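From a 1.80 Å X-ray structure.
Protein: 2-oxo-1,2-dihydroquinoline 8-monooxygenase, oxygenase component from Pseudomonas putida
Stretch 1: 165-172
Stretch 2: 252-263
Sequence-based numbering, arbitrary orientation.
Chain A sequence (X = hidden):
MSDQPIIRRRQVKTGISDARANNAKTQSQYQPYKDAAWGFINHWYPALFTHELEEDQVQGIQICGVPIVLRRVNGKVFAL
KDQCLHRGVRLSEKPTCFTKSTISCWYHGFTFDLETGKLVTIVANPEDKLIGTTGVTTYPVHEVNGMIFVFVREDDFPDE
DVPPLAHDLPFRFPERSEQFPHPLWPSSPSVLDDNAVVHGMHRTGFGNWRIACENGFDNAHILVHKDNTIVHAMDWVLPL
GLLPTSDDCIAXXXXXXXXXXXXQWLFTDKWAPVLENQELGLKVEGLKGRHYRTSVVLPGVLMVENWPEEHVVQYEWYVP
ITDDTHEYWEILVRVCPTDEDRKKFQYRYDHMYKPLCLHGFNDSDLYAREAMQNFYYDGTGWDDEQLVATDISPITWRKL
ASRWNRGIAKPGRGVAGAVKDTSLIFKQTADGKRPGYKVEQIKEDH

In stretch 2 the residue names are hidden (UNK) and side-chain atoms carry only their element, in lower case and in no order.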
# COMPACT_ATOMS: atom_id res chain seq x y z
N LEU A 165 30.20 -9.36 22.65
CA LEU A 165 29.52 -9.86 21.46
C LEU A 165 29.31 -11.38 21.58
O LEU A 165 28.28 -11.91 21.15
CB LEU A 165 30.35 -9.53 20.22
CG LEU A 165 30.00 -10.22 18.90
CD1 LEU A 165 28.64 -9.76 18.40
CD2 LEU A 165 31.10 -9.92 17.88
N ALA A 166 30.29 -12.06 22.16
CA ALA A 166 30.22 -13.50 22.33
C ALA A 166 28.92 -13.95 22.99
O ALA A 166 28.38 -15.02 22.66
CB ALA A 166 31.43 -13.98 23.15
N HIS A 167 28.40 -13.14 23.91
CA HIS A 167 27.16 -13.50 24.60
C HIS A 167 25.94 -13.62 23.68
O HIS A 167 24.95 -14.26 24.04
CB HIS A 167 26.86 -12.49 25.72
CG HIS A 167 27.72 -12.67 26.93
ND1 HIS A 167 27.43 -12.07 28.14
CD2 HIS A 167 28.86 -13.37 27.13
CE1 HIS A 167 28.36 -12.39 29.02
NE2 HIS A 167 29.24 -13.18 28.43
N ASP A 168 26.02 -13.00 22.51
CA ASP A 168 24.92 -13.07 21.54
C ASP A 168 25.34 -13.82 20.27
O ASP A 168 24.80 -13.58 19.19
CB ASP A 168 24.43 -11.66 21.18
CG ASP A 168 23.58 -11.04 22.27
OD1 ASP A 168 23.17 -9.87 22.11
OD2 ASP A 168 23.33 -11.71 23.29
N LEU A 169 26.33 -14.70 20.42
CA LEU A 169 26.83 -15.50 19.30
C LEU A 169 26.71 -16.96 19.71
O LEU A 169 26.75 -17.28 20.90
CB LEU A 169 28.29 -15.13 19.03
CG LEU A 169 28.61 -14.52 17.65
CD1 LEU A 169 27.55 -13.60 17.20
CD2 LEU A 169 29.94 -13.85 17.68
N PRO A 170 26.55 -17.87 18.73
CA PRO A 170 26.42 -19.30 19.06
C PRO A 170 27.53 -19.85 19.95
O PRO A 170 28.59 -19.24 20.09
CB PRO A 170 26.41 -19.97 17.68
CG PRO A 170 25.75 -18.92 16.82
CD PRO A 170 26.41 -17.64 17.29
N PHE A 171 27.27 -21.02 20.56
CA PHE A 171 28.23 -21.68 21.44
C PHE A 171 29.51 -21.98 20.65
O PHE A 171 29.44 -22.37 19.49
CB PHE A 171 27.66 -23.00 21.97
CG PHE A 171 26.29 -22.86 22.58
CD1 PHE A 171 25.16 -23.25 21.88
CD2 PHE A 171 26.14 -22.32 23.86
CE1 PHE A 171 23.88 -23.10 22.43
CE2 PHE A 171 24.87 -22.16 24.42
CZ PHE A 171 23.74 -22.55 23.70
N ARG A 172 30.66 -21.80 21.29
CA ARG A 172 31.95 -22.03 20.63
C ARG A 172 32.56 -23.39 20.94
O ARG A 172 32.38 -23.91 22.04
CB ARG A 172 32.96 -20.94 21.03
CG ARG A 172 32.47 -19.53 20.76
CD ARG A 172 33.48 -18.49 21.22
NE ARG A 172 34.72 -18.54 20.45
CZ ARG A 172 35.68 -17.62 20.54
NH1 ARG A 172 36.78 -17.75 19.81
NH2 ARG A 172 35.55 -16.59 21.36
N UNK A 252 18.91 -26.79 27.28
CA UNK A 252 18.79 -25.35 27.40
C UNK A 252 19.95 -24.79 28.22
O UNK A 252 20.20 -25.24 29.34
c UNK A 252 17.29 -23.43 28.11
c UNK A 252 16.28 -25.59 27.35
c UNK A 252 17.45 -24.95 28.09
N UNK A 253 20.66 -23.82 27.64
CA UNK A 253 21.79 -23.20 28.31
C UNK A 253 21.34 -21.84 28.81
O UNK A 253 20.83 -21.02 28.05
c UNK A 253 22.99 -23.04 27.37
c UNK A 253 24.19 -22.49 28.15
c UNK A 253 23.33 -24.37 26.75
N UNK A 254 21.53 -21.60 30.11
CA UNK A 254 21.09 -20.37 30.74
C UNK A 254 22.11 -19.66 31.63
O UNK A 254 21.71 -18.83 32.45
c UNK A 254 18.58 -20.35 30.98
c UNK A 254 17.44 -20.96 31.74
o UNK A 254 17.07 -22.06 31.39
c UNK A 254 19.87 -20.66 31.61
o UNK A 254 16.89 -20.39 32.68
N UNK A 255 23.40 -19.98 31.49
CA UNK A 255 24.42 -19.36 32.31
C UNK A 255 24.63 -17.91 32.00
O UNK A 255 24.42 -17.42 30.88
c UNK A 255 25.74 -21.50 32.41
o UNK A 255 26.74 -22.12 32.04
c UNK A 255 25.78 -20.03 32.17
o UNK A 255 24.76 -22.03 32.97
N UNK A 256 25.17 -17.24 33.00
CA UNK A 256 25.40 -15.81 32.92
C UNK A 256 26.40 -15.43 31.86
O UNK A 256 26.14 -14.63 30.96
c UNK A 256 25.15 -15.19 35.31
c UNK A 256 26.05 -15.32 34.18
o UNK A 256 24.07 -14.66 35.12
o UNK A 256 25.54 -15.57 36.41
N UNK A 257 27.59 -15.96 32.06
CA UNK A 257 28.73 -15.70 31.19
C UNK A 257 28.68 -16.65 30.00
O UNK A 257 29.27 -17.74 30.02
o UNK A 257 31.75 -14.35 31.89
c UNK A 257 31.18 -15.28 31.31
c UNK A 257 30.01 -15.90 31.97
o UNK A 257 31.49 -15.72 30.19
N UNK A 258 27.93 -16.24 29.00
CA UNK A 258 27.81 -17.05 27.81
C UNK A 258 26.50 -16.82 27.10
O UNK A 258 25.64 -16.09 27.58
N UNK A 259 26.33 -17.45 25.92
CA UNK A 259 25.09 -17.28 25.16
C UNK A 259 23.89 -17.99 25.80
O UNK A 259 24.05 -18.99 26.49
c UNK A 259 26.60 -18.74 24.03
c UNK A 259 27.37 -18.13 25.13
c UNK A 259 25.44 -17.83 23.78
N UNK A 260 22.69 -17.44 25.57
CA UNK A 260 21.46 -18.04 26.09
C UNK A 260 20.76 -18.70 24.92
O UNK A 260 20.36 -18.03 23.97
c UNK A 260 21.67 -16.45 28.83
c UNK A 260 21.18 -15.91 27.50
c UNK A 260 20.52 -16.97 26.64
n UNK A 260 23.02 -15.61 30.74
c UNK A 260 22.29 -15.28 29.54
N UNK A 261 20.59 -20.02 25.00
CA UNK A 261 19.93 -20.71 23.92
C UNK A 261 19.73 -22.19 24.17
O UNK A 261 19.66 -22.63 25.32
N UNK A 262 19.64 -22.96 23.10
CA UNK A 262 19.42 -24.39 23.20
C UNK A 262 20.22 -25.15 22.16
O UNK A 262 20.42 -24.67 21.04
c UNK A 262 17.39 -24.29 21.67
c UNK A 262 17.93 -24.72 23.02
c UNK A 262 15.48 -25.68 20.24
s UNK A 262 15.61 -24.48 21.51
N UNK A 263 20.70 -26.32 22.55
CA UNK A 263 21.47 -27.20 21.68
C UNK A 263 20.63 -28.45 21.46
O UNK A 263 20.21 -29.10 22.41
s UNK A 263 24.56 -28.11 20.31
c UNK A 263 23.56 -28.71 21.66
c UNK A 263 23.50 -27.88 19.19
c UNK A 263 22.79 -27.59 22.35
O HOH W 1 22.52 -15.40 23.41
O HOH W 2 23.81 -13.49 27.06

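Position 252 carries three side-chain carbons, one bearing the other two, and its CA-to-CB bond points away from stretch 1, which it does not touch: Val 252. Position 253 repeats that fork of three carbons but points toward stretch 1, and one branch carbon lies 3.6 Å from Phe 171 CE2. It is Val 253, and its place on the strand gives the phenylalanine ring an apolar neighbour.

Position 254 has three carbons, the third carrying two oxygens, and stays out of reach of stretch 1; this is Glu 254. Position 255 shows two carbons, the second with two oxygens, and is also out of reach: Asp 255. Position 256 has the same two carbons and two oxygens and points away, but its backbone O lies 3.7 Å from His 167 CE1: Asp 256. Position 257 repeats the pattern and points away, with its CA 3.8 Å from His 167 NE2. It is Asp 257, whose OD1 is also 3.8 Å from His 167 NE2. All three aspartates are exposed and poorly ordered, so their carboxylates are weak evidence for any rule.

Position 258 has no side-chain atoms, and its N sits over one face of the His 167 ring, 3.4 Å from His 167 NE2. This is Gly 258. Its phi/psi of 153/175 would jam a CB against the carbonyl oxygen of the preceding residue, so the backbone alone calls for glycine.

At position 259, three carbons close a ring onto the backbone N, the signature of proline, and the CA-to-CB bond points toward stretch 1. Pro 259 is the hub of the contact: its CB is 3.2 Å from Leu 169 O, its CG is 3.6 Å from Phe 171 CD2, and its CA makes a CA-H...O contact with His 167 O at 3.2 Å.

Position 260 runs four carbons in a row to a nitrogen and points away from stretch 1. It is Lys 260, whose backbone matters more here than its amine: water 1 accepts from Lys 260 N at 3.0 Å and lies 2.8 Å from His 167 O, placed to donate to it.

Position 261 again lacks a side chain: Gly 261. A CB would point toward stretch 1, and its ideal position lies 3.8 Å from Phe 171 CZ, close to the ring. Val 253 N donates to Gly 261 O at 2.8 Å, and Gly 261 N donates to Val 253 O at 3.2 Å.

Position 262 has two carbons, a sulfur and a last carbon, unbranched; it points away, but its backbone O is at the ring edge, 4.0 Å from Phe 171 CE1: Met 262. Position 263 has the same chain and points toward stretch 1, beyond close contact: Met 263.

The contact has no clear direct hydrogen bond across it. Packing carries it, with Phe 171 against Val 253 and Pro 259 and His 167 over the glycine turn, while water 2 donates to Gly 258 O at 3.2 Å and weakly to His 167 O at 3.3 Å. For a designer, backbone shape and apolar fit set the rules here.

Stretch 2 (252-263) VVEDDDGPKGMM
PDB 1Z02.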